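Local atomic coordinates of DUF5037 domain-containing protein (Ruminococcus gnavus, PDB entry 4GL6), a protein that is of unknown function, a DUF5037 family member from a gut bacterium whose single chain contains two separate beta-sheets flanked by helices. Residues W143-A148 and Y178-D183; A96-I101 and K185-A190. All coordinates share one frame; numbering follows the deposited sequence.

Contact 1 (W143-A148 and Y178-D183)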
loop_
_atom_site.group_PDB
_atom_site.type_symbol
_atom_site.label_atom_id
_atom_site.label_comp_id
_atom_site.label_asym_id
_atom_site.label_seq_id
_atom_site.Cartn_x
_atom_site.Cartn_y
_atom_site.Cartn_z
ATOM N N TRP A 143 3.276 -3.901 3.515
ATOM C CA TRP A 143 4.251 -3.403 4.490
ATOM C C TRP A 143 3.490 -3.265 5.775
ATOM O O TRP A 143 2.748 -2.305 5.955
ATOM C CB TRP A 143 4.869 -2.080 4.030
ATOM C CG TRP A 143 5.491 -2.215 2.669
ATOM C CD1 TRP A 143 4.885 -2.020 1.432
ATOM C CD2 TRP A 143 6.838 -2.634 2.368
ATOM N NE1 TRP A 143 5.757 -2.272 0.419
ATOM C CE2 TRP A 143 6.954 -2.636 0.912
ATOM C CE3 TRP A 143 7.930 -2.979 3.125
ATOM C CZ2 TRP A 143 8.137 -2.984 0.263
ATOM C CZ3 TRP A 143 9.117 -3.321 2.475
ATOM C CH2 TRP A 143 9.213 -3.334 1.074
ATOM N N VAL A 144 3.661 -4.250 6.658
ATOM C CA VAL A 144 3.004 -4.294 7.951
ATOM C C VAL A 144 3.980 -3.833 9.035
ATOM O O VAL A 144 5.093 -4.348 9.139
ATOM C CB VAL A 144 2.526 -5.703 8.276
ATOM C CG1 VAL A 144 1.834 -5.713 9.630
ATOM C CG2 VAL A 144 1.572 -6.191 7.183
ATOM N N TYR A 145 3.534 -2.877 9.848
ATOM C CA TYR A 145 4.299 -2.306 10.964
ATOM C C TYR A 145 3.535 -2.603 12.263
ATOM O O TYR A 145 2.431 -2.099 12.428
ATOM C CB TYR A 145 4.472 -0.793 10.727
ATOM C CG TYR A 145 5.253 -0.503 9.458
ATOM C CD1 TYR A 145 6.647 -0.571 9.451
ATOM C CD2 TYR A 145 4.601 -0.227 8.257
ATOM C CE1 TYR A 145 7.372 -0.348 8.292
ATOM C CE2 TYR A 145 5.317 0.001 7.088
ATOM C CZ TYR A 145 6.707 -0.061 7.112
ATOM O OH TYR A 145 7.438 0.164 5.973
ATOM N N ILE A 146 4.099 -3.449 13.139
ATOM C CA ILE A 146 3.463 -3.877 14.391
ATOM C C ILE A 146 4.134 -3.261 15.615
ATOM O O ILE A 146 5.360 -3.169 15.661
ATOM C CB ILE A 146 3.535 -5.416 14.558
ATOM C CG1 ILE A 146 2.795 -6.127 13.421
ATOM C CG2 ILE A 146 2.921 -5.840 15.890
ATOM C CD1 ILE A 146 2.912 -7.636 13.463
ATOM N N ASP A 147 3.318 -2.863 16.597
ATOM C CA ASP A 147 3.787 -2.370 17.898
ATOM C C ASP A 147 4.032 -3.661 18.655
ATOM O O ASP A 147 3.085 -4.334 19.078
ATOM C CB ASP A 147 2.719 -1.496 18.574
ATOM C CG ASP A 147 3.151 -0.933 19.914
ATOM O OD1 ASP A 147 4.105 -1.460 20.529
ATOM O OD2 ASP A 147 2.506 0.051 20.356
ATOM N N ALA A 148 5.308 -4.020 18.784
ATOM C CA ALA A 148 5.722 -5.282 19.422
ATOM C C ALA A 148 5.345 -5.374 20.891
ATOM O O ALA A 148 5.233 -6.462 21.405
ATOM C CB ALA A 148 7.216 -5.521 19.226
ATOM N N TYR A 178 6.000 -8.082 4.241
ATOM C CA TYR A 178 7.040 -7.488 5.095
ATOM C C TYR A 178 6.368 -7.189 6.453
ATOM O O TYR A 178 5.305 -6.557 6.485
ATOM C CB TYR A 178 7.602 -6.215 4.465
ATOM C CG TYR A 178 8.215 -6.395 3.086
ATOM C CD1 TYR A 178 7.443 -6.247 1.911
ATOM C CD2 TYR A 178 9.560 -6.669 2.937
ATOM C CE1 TYR A 178 8.007 -6.403 0.638
ATOM C CE2 TYR A 178 10.135 -6.820 1.676
ATOM C CZ TYR A 178 9.362 -6.685 0.530
ATOM O OH TYR A 178 9.931 -6.839 -0.712
ATOM N N VAL A 179 6.918 -7.715 7.543
ATOM C CA VAL A 179 6.359 -7.492 8.880
ATOM C C VAL A 179 7.464 -6.979 9.751
ATOM O O VAL A 179 8.421 -7.704 10.018
ATOM C CB VAL A 179 5.743 -8.767 9.503
ATOM C CG1 VAL A 179 5.129 -8.438 10.865
ATOM C CG2 VAL A 179 4.675 -9.341 8.575
ATOM N N TYR A 180 7.332 -5.721 10.163
ATOM C CA TYR A 180 8.282 -5.041 11.055
ATOM C C TYR A 180 7.733 -5.109 12.471
ATOM O O TYR A 180 6.575 -4.733 12.686
ATOM C CB TYR A 180 8.440 -3.573 10.645
ATOM C CG TYR A 180 9.210 -3.342 9.367
ATOM C CD1 TYR A 180 8.585 -3.405 8.133
ATOM C CD2 TYR A 180 10.574 -3.000 9.397
ATOM C CE1 TYR A 180 9.297 -3.176 6.953
ATOM C CE2 TYR A 180 11.292 -2.770 8.225
ATOM C CZ TYR A 180 10.640 -2.865 7.002
ATOM O OH TYR A 180 11.316 -2.619 5.845
ATOM N N TYR A 181 8.533 -5.621 13.414
ATOM C CA TYR A 181 8.170 -5.693 14.845
ATOM C C TYR A 181 8.900 -4.550 15.571
ATOM O O TYR A 181 10.000 -4.716 16.106
ATOM C CB TYR A 181 8.518 -7.052 15.418
ATOM C CG TYR A 181 7.722 -8.178 14.785
ATOM C CD1 TYR A 181 8.194 -8.854 13.655
ATOM C CD2 TYR A 181 6.495 -8.568 15.307
ATOM C CE1 TYR A 181 7.466 -9.895 13.075
ATOM C CE2 TYR A 181 5.753 -9.606 14.732
ATOM C CZ TYR A 181 6.249 -10.278 13.620
ATOM O OH TYR A 181 5.506 -11.304 13.049
ATOM N N LEU A 182 8.269 -3.379 15.552
ATOM C CA LEU A 182 8.826 -2.155 16.119
ATOM C C LEU A 182 8.562 -2.020 17.616
ATOM O O LEU A 182 7.545 -2.490 18.124
ATOM C CB LEU A 182 8.197 -0.933 15.436
ATOM C CG LEU A 182 8.270 -0.812 13.919
ATOM C CD1 LEU A 182 7.561 0.465 13.512
ATOM C CD2 LEU A 182 9.716 -0.767 13.456
ATOM N N ASP A 183 9.480 -1.354 18.309
ATOM C CA ASP A 183 9.287 -1.043 19.724
ATOM C C ASP A 183 8.196 0.047 19.775
ATOM O O ASP A 183 7.984 0.776 18.778
ATOM C CB ASP A 183 10.604 -0.635 20.415
ATOM C CG ASP A 183 11.145 0.714 19.931
ATOM O OD1 ASP A 183 10.727 1.787 20.463
ATOM O OD2 ASP A 183 12.005 0.684 19.025
#
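The beta-alpha-beta unit formed by strand 140-147, helix 156-171 and strand 175-182 brings the ends of two parallel strands, 143-147 and 178-182, alongside each other, a worked example of how parallel register pairs side chains on each face. Tyr-178 and Tyr-180 take Val-144 as their shared partner: Val-144 N donates to Tyr-178 O, and Tyr-180 N to Val-144 O. The same pattern repeats further on, where Ile-146 N reaches Tyr-180 O at 2.8 Å and Leu-182 N returns to Ile-146 O through a more bent bond, 140° at the hydrogen. Ala-148 N then closes on Leu-182 O at 2.8 Å.

The face that bears Trp-143, Tyr-145, Tyr-178 and Tyr-180 is largely aromatic, with Asp-147 and Leu-182 toward the C-terminal ends of the strands. The six-membered ring of Trp-143 and the ring of Tyr-178 form an offset stack with centroids 3.6 Å apart and planes at 6°; Trp-143 CZ3 sits over the centre of the tyrosine ring. In both residues CG stands anti to the carbonyl carbon (chi1 near -60°), and the two side chains run side by side. Tyr-145 and Tyr-180 are slid further, with centroids 4.8 Å apart and little overlap. Tyr-180 also stacks on Tyr-215 of the next strand.

The other face is mainly aliphatic: Ile-146 CD1 lies 3.5 Å from Val-179 CG1 and 3.7 Å from Tyr-181 CE2. Helix 75-95 covers Val-144 here, and Tyr-181 OH bonds Glu-159 of the crossover helix. Backbone bonds therefore fix the register, while flat rings on one face and methyl-to-methyl and methyl-to-ring packing on the other add apolar cohesion.

Contact 2 (A96-I101 and K185-A190)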
loop_
_atom_site.group_PDB
_atom_site.type_symbol
_atom_site.label_atom_id
_atom_site.label_comp_id
_atom_site.label_asym_id
_atom_site.label_seq_id
_atom_site.Cartn_x
_atom_site.Cartn_y
_atom_site.Cartn_z
ATOM N N ALA A 96 -1.613 -8.840 17.054
ATOM C CA ALA A 96 -1.276 -7.612 17.831
ATOM C C ALA A 96 -2.452 -6.627 17.937
ATOM O O ALA A 96 -3.424 -6.772 17.198
ATOM C CB ALA A 96 -0.074 -6.916 17.215
ATOM N N GLU A 97 -2.367 -5.656 18.858
ATOM C CA GLU A 97 -3.436 -4.643 19.056
ATOM C C GLU A 97 -3.206 -3.408 18.195
ATOM O O GLU A 97 -4.134 -2.948 17.535
ATOM C CB GLU A 97 -3.565 -4.189 20.513
ATOM C CG GLU A 97 -3.859 -5.293 21.518
ATOM C CD GLU A 97 -3.803 -4.825 22.972
ATOM O OE1 GLU A 97 -3.999 -3.621 23.245
ATOM O OE2 GLU A 97 -3.559 -5.668 23.861
ATOM N N ASN A 98 -1.988 -2.860 18.252
ATOM C CA ASN A 98 -1.578 -1.684 17.457
ATOM C C ASN A 98 -0.693 -2.084 16.294
ATOM O O ASN A 98 0.278 -2.827 16.465
ATOM C CB ASN A 98 -0.801 -0.656 18.276
ATOM C CG ASN A 98 -1.685 0.339 18.939
ATOM O OD1 ASN A 98 -1.618 1.533 18.607
ATOM N ND2 ASN A 98 -2.578 -0.134 19.818
ATOM N N TYR A 99 -1.008 -1.540 15.125
ATOM C CA TYR A 99 -0.312 -1.867 13.896
ATOM C C TYR A 99 -0.760 -0.956 12.760
ATOM O O TYR A 99 -1.787 -0.289 12.863
ATOM C CB TYR A 99 -0.603 -3.335 13.480
ATOM C CG TYR A 99 -2.085 -3.646 13.462
ATOM C CD1 TYR A 99 -2.883 -3.317 12.361
ATOM C CD2 TYR A 99 -2.705 -4.223 14.562
ATOM C CE1 TYR A 99 -4.253 -3.571 12.354
ATOM C CE2 TYR A 99 -4.078 -4.493 14.557
ATOM C CZ TYR A 99 -4.847 -4.162 13.450
ATOM O OH TYR A 99 -6.191 -4.419 13.454
ATOM N N TYR A 100 0.005 -0.960 11.677
ATOM C CA TYR A 100 -0.353 -0.232 10.476
ATOM C C TYR A 100 -0.057 -1.164 9.302
ATOM O O TYR A 100 1.091 -1.621 9.152
ATOM C CB TYR A 100 0.430 1.069 10.361
ATOM C CG TYR A 100 -0.096 1.962 9.256
ATOM C CD1 TYR A 100 0.296 1.763 7.921
ATOM C CD2 TYR A 100 -0.974 3.010 9.534
ATOM C CE1 TYR A 100 -0.181 2.582 6.898
ATOM C CE2 TYR A 100 -1.448 3.841 8.519
ATOM C CZ TYR A 100 -1.048 3.621 7.202
ATOM O OH TYR A 100 -1.507 4.418 6.191
ATOM N N ILE A 101 -1.080 -1.443 8.492
ATOM C CA ILE A 101 -0.950 -2.311 7.335
ATOM C C ILE A 101 -1.002 -1.416 6.110
ATOM O O ILE A 101 -2.025 -0.786 5.839
ATOM C CB ILE A 101 -2.083 -3.345 7.276
ATOM C CG1 ILE A 101 -2.119 -4.173 8.582
ATOM C CG2 ILE A 101 -1.915 -4.232 6.050
ATOM C CD1 ILE A 101 -3.347 -5.051 8.720
ATOM N N LYS A 185 7.690 3.150 21.189
ATOM C CA LYS A 185 7.976 4.544 20.811
ATOM C C LYS A 185 8.287 4.671 19.299
ATOM O O LYS A 185 7.800 5.593 18.639
ATOM C CB LYS A 185 9.037 5.162 21.737
ATOM C CG LYS A 185 8.552 5.223 23.196
ATOM C CD LYS A 185 9.419 6.055 24.139
ATOM C CE LYS A 185 8.847 6.078 25.544
ATOM N NZ LYS A 185 9.553 7.029 26.436
ATOM N N SER A 186 9.048 3.729 18.752
ATOM C CA SER A 186 9.313 3.716 17.302
ATOM C C SER A 186 8.051 3.607 16.497
ATOM O O SER A 186 7.898 4.306 15.495
ATOM C CB SER A 186 10.233 2.568 16.877
ATOM O OG SER A 186 11.561 2.983 17.017
ATOM N N PHE A 187 7.178 2.694 16.919
ATOM C CA PHE A 187 5.925 2.485 16.220
ATOM C C PHE A 187 5.098 3.766 16.158
ATOM O O PHE A 187 4.660 4.178 15.091
ATOM C CB PHE A 187 5.090 1.361 16.847
ATOM C CG PHE A 187 3.726 1.249 16.230
ATOM C CD1 PHE A 187 3.552 0.581 15.019
ATOM C CD2 PHE A 187 2.629 1.888 16.807
ATOM C CE1 PHE A 187 2.301 0.529 14.417
ATOM C CE2 PHE A 187 1.370 1.832 16.214
ATOM C CZ PHE A 187 1.203 1.148 15.018
ATOM N N GLU A 188 4.903 4.384 17.313
ATOM C CA GLU A 188 4.085 5.603 17.426
ATOM C C GLU A 188 4.556 6.757 16.543
ATOM O O GLU A 188 3.730 7.501 16.024
ATOM C CB GLU A 188 3.955 6.014 18.893
ATOM C CG GLU A 188 3.085 5.036 19.719
ATOM C CD GLU A 188 1.577 5.044 19.418
ATOM O OE1 GLU A 188 1.000 6.105 19.092
ATOM O OE2 GLU A 188 0.956 3.957 19.516
ATOM N N LYS A 189 5.874 6.896 16.394
ATOM C CA LYS A 189 6.464 7.893 15.492
ATOM C C LYS A 189 6.240 7.478 14.046
ATOM O O LYS A 189 5.916 8.323 13.196
ATOM C CB LYS A 189 7.967 8.029 15.712
ATOM C CG LYS A 189 8.390 8.605 17.055
ATOM C CD LYS A 189 9.898 8.528 17.182
ATOM C CE LYS A 189 10.331 8.882 18.569
ATOM N NZ LYS A 189 11.783 8.597 18.725
ATOM N N ALA A 190 6.447 6.184 13.774
ATOM C CA ALA A 190 6.264 5.621 12.454
ATOM C C ALA A 190 4.856 5.888 11.944
ATOM O O ALA A 190 4.689 6.402 10.856
ATOM C CB ALA A 190 6.548 4.134 12.476
HETATM O O HOH W 1 -1.680 4.446 18.221
#
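Phe-187 reaches from its helix toward Asn-98, Tyr-99 and Tyr-100, and its side chain can be traced atom by atom. CB still lies over strand 140-147 and its neighbour, next to Asp-147 and Leu-182. CG stands anti to the backbone N (chi1 173°), which sends it out from the helix, toward strand 99-104. On one flank, Phe-187 CD1 faces Tyr-145 O at 3.9 Å, Phe-187 CE1 packs 3.6 Å from Tyr-99 CA, and Tyr-100 N lies near the ring plane at the edge. At the tip, Phe-187 CZ meets Tyr-99 N at 3.5 Å. On the other flank, Phe-187 CE2 is 3.9 Å from Asn-98 CB, the amide plane turned 84° from the ring, and Phe-187 CD2 lies 3.8 Å from Asp-147 CB.

Helix 184-194 packs on the sheet face that carries Tyr-145, Asp-147 and Leu-182, and Phe-187 reaches across it to outer strand 99-104. An alanine in place of Phe-187 would probably leave Asn-98 CB and the backbone at Tyr-99 without their apolar cover and open a gap between helix and strand.

Beside the ring, Glu-188 bends at chi2 (-70°), and its OE2 comes near the ring plane, 3.8 Å from Phe-187 CD2. A water lies 2.9 Å from Asn-98 OD1 and 3.0 Å from Glu-188 OE2; it can donate to either, though more acceptors surround it than it has protons.

Overall arrangement
Contact 1 and contact 2 have centres about 7 Å apart and both reach the same mixed sheet, in which strand 99-104 lies antiparallel to strand 140-147. Along the chain, contact 1 is nested within the loop that contact 2 closes, and strand 175-182 leads straight into helix 184-194. Tyr-145 O is where they join: Tyr-100 N approaches it at 2.8 Å, a probable hydrogen bond, and Phe-187 CE1 packs 3.3 Å from it. Asp-147 N and Asn-98 O, 3.0 Å apart, probably form a second bond. No active site has been assigned; a glycerol, probably from the crystallisation liquor, lies about 4 Å from the Tyr-100 side chain.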